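Anti-sigma-I factor RsgI2 (Clostridium thermocellum, PDB 4B9P) probably holds the sigma factor SigI2 inactive until its extracellular family 3 carbohydrate-binding module, the part described here, senses polysaccharide such as cellulose. Local coordinates at residues D51-E56 and Y129-N134. Residues are numbered along the deposited sequence; the frame is centred on the assembly and turned at random.
Sequences DQVINE and YMYDQN. With CA (calcium ion), chain B.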
# COMPACT_ATOMS: atom_id res chain seq x y z
N ASP A 51 -7.29 14.19 -2.60
CA ASP A 51 -8.43 14.96 -3.07
C ASP A 51 -8.99 15.75 -1.89
O ASP A 51 -8.20 16.43 -1.22
CB ASP A 51 -9.43 14.04 -3.78
CG ASP A 51 -8.74 13.10 -4.80
OD1 ASP A 51 -7.79 13.53 -5.51
OD2 ASP A 51 -9.15 11.94 -4.89
N GLN A 52 -10.30 15.73 -1.63
CA GLN A 52 -10.83 16.45 -0.46
C GLN A 52 -11.20 15.54 0.70
O GLN A 52 -11.90 15.96 1.62
CB GLN A 52 -12.02 17.31 -0.91
CG GLN A 52 -11.59 18.42 -1.87
CD GLN A 52 -12.75 19.27 -2.26
OE1 GLN A 52 -13.58 18.88 -3.12
NE2 GLN A 52 -12.88 20.42 -1.62
N VAL A 53 -10.72 14.30 0.70
CA VAL A 53 -11.08 13.37 1.74
C VAL A 53 -10.37 13.72 3.04
O VAL A 53 -9.20 14.11 3.03
CB VAL A 53 -10.74 11.92 1.27
CG1 VAL A 53 -11.03 10.93 2.39
CG2 VAL A 53 -11.58 11.59 0.02
N ILE A 54 -11.10 13.63 4.15
CA ILE A 54 -10.57 13.93 5.49
C ILE A 54 -10.73 12.70 6.40
O ILE A 54 -11.38 11.72 6.02
CB ILE A 54 -11.26 15.18 6.08
CG1 ILE A 54 -12.77 14.95 6.26
CG2 ILE A 54 -10.91 16.41 5.24
CD1 ILE A 54 -13.46 16.06 7.07
N ASN A 55 -10.19 12.78 7.62
CA ASN A 55 -10.22 11.66 8.59
C ASN A 55 -9.59 10.40 8.02
O ASN A 55 -10.05 9.29 8.33
CB ASN A 55 -11.64 11.31 9.05
CG ASN A 55 -12.44 12.49 9.52
OD1 ASN A 55 -11.95 13.39 10.21
ND2 ASN A 55 -13.73 12.47 9.20
N GLU A 56 -8.57 10.54 7.19
CA GLU A 56 -8.06 9.35 6.50
C GLU A 56 -7.35 8.42 7.49
O GLU A 56 -6.45 8.85 8.20
CB GLU A 56 -7.09 9.75 5.43
CG GLU A 56 -7.69 10.54 4.29
CD GLU A 56 -6.61 10.77 3.25
OE1 GLU A 56 -5.84 11.76 3.41
OE2 GLU A 56 -6.43 9.92 2.34
N TYR A 129 -15.44 12.32 1.64
CA TYR A 129 -15.13 10.89 1.76
C TYR A 129 -14.93 10.19 0.43
O TYR A 129 -14.43 9.05 0.42
CB TYR A 129 -16.12 10.11 2.65
CG TYR A 129 -17.56 10.17 2.13
CD1 TYR A 129 -18.02 9.23 1.21
CD2 TYR A 129 -18.45 11.16 2.57
CE1 TYR A 129 -19.29 9.26 0.75
CE2 TYR A 129 -19.75 11.18 2.11
CZ TYR A 129 -20.16 10.22 1.22
OH TYR A 129 -21.45 10.28 0.76
N MET A 130 -15.29 10.83 -0.68
CA MET A 130 -15.16 10.16 -1.97
C MET A 130 -13.82 10.54 -2.62
O MET A 130 -13.56 11.71 -2.90
CB MET A 130 -16.31 10.58 -2.88
CG MET A 130 -16.50 9.68 -4.07
SD MET A 130 -17.20 8.04 -3.65
CE MET A 130 -18.96 8.49 -3.62
N TYR A 131 -12.97 9.53 -2.85
CA TYR A 131 -11.74 9.67 -3.61
C TYR A 131 -12.00 9.59 -5.10
O TYR A 131 -12.88 8.83 -5.55
CB TYR A 131 -10.83 8.53 -3.30
CG TYR A 131 -10.23 8.52 -1.91
CD1 TYR A 131 -9.27 9.45 -1.55
CD2 TYR A 131 -10.57 7.53 -1.01
CE1 TYR A 131 -8.66 9.39 -0.29
CE2 TYR A 131 -9.96 7.44 0.23
CZ TYR A 131 -8.99 8.35 0.56
OH TYR A 131 -8.39 8.26 1.81
N ASP A 132 -11.15 10.28 -5.89
CA ASP A 132 -11.03 10.03 -7.32
C ASP A 132 -9.79 9.19 -7.53
O ASP A 132 -8.68 9.65 -7.20
CB ASP A 132 -10.90 11.37 -8.05
CG ASP A 132 -10.60 11.18 -9.50
OD1 ASP A 132 -9.41 11.10 -9.90
OD2 ASP A 132 -11.57 11.13 -10.27
N GLN A 133 -9.94 7.98 -8.09
CA GLN A 133 -8.78 7.07 -8.18
C GLN A 133 -7.92 7.28 -9.40
O GLN A 133 -6.76 6.92 -9.38
CB GLN A 133 -9.22 5.60 -8.13
CG GLN A 133 -9.97 5.25 -6.85
CD GLN A 133 -9.90 3.79 -6.51
OE1 GLN A 133 -8.94 3.37 -5.86
NE2 GLN A 133 -10.86 3.00 -6.99
N ASN A 134 -8.46 7.78 -10.50
CA ASN A 134 -7.63 7.88 -11.70
C ASN A 134 -6.55 8.95 -11.55
O ASN A 134 -5.57 8.93 -12.30
CB ASN A 134 -8.51 8.17 -12.91
CG ASN A 134 -9.36 6.99 -13.28
OD1 ASN A 134 -10.58 7.09 -13.34
ND2 ASN A 134 -8.73 5.86 -13.52
CA CA B . -7.16 11.00 -5.96
O HOH W 1 -12.60 14.19 -2.52
O HOH W 2 -7.82 9.13 -4.48
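The calcium site of this family 3 carbohydrate-binding module joins the loop carrying Asp51 to the short strand 131-132, which carries Asp132. Asp51 chelates the calcium ion with both carboxylate oxygens, OD1 at 2.6 Å and OD2 at 2.5 Å, while Asp132 gives its backbone O, 2.4 Å from the metal. Asp51 OD2 works twice: it also accepts a hydrogen bond from Asp132 N at 2.8 Å, nearly straight at 162°. That N-H comes from the anti side and lies 33° out of the carboxylate plane, so the metal and the peptide together fix the rotation of the carboxylate. Water 2 and the side chains of Thr49, Ser135 and Asp136 help complete the shell.

Farther along the contact, away from the metal, Val53 packs on Tyr131. Val53 CG2 sits over one face of the Tyr131 ring, offset toward the rim, in a CH-pi contact 3.8 Å from the ring centroid, and Val53 CG1, anti to the backbone N, reaches the phenol end near CZ and OH. Tyr131 OH donates a short hydrogen bond of 2.6 Å to the anti lone pair of Glu56 OE2, which lies in the ring plane at its edge. Tyr48 OH also hydrogen-bonds to that oxygen, so two phenols hold one carboxylate oxygen. Water 1 bridges the backbones, accepting from Gln52 N and donating to Met130 O.

Residues 51-55 lie in the loop between strands 42-48 and 56-63, which belong to different five-stranded sheets, and Glu56 begins the second of these strands; the calcium ties the loop to strand 131-132, itself paired antiparallel with strand 19-20.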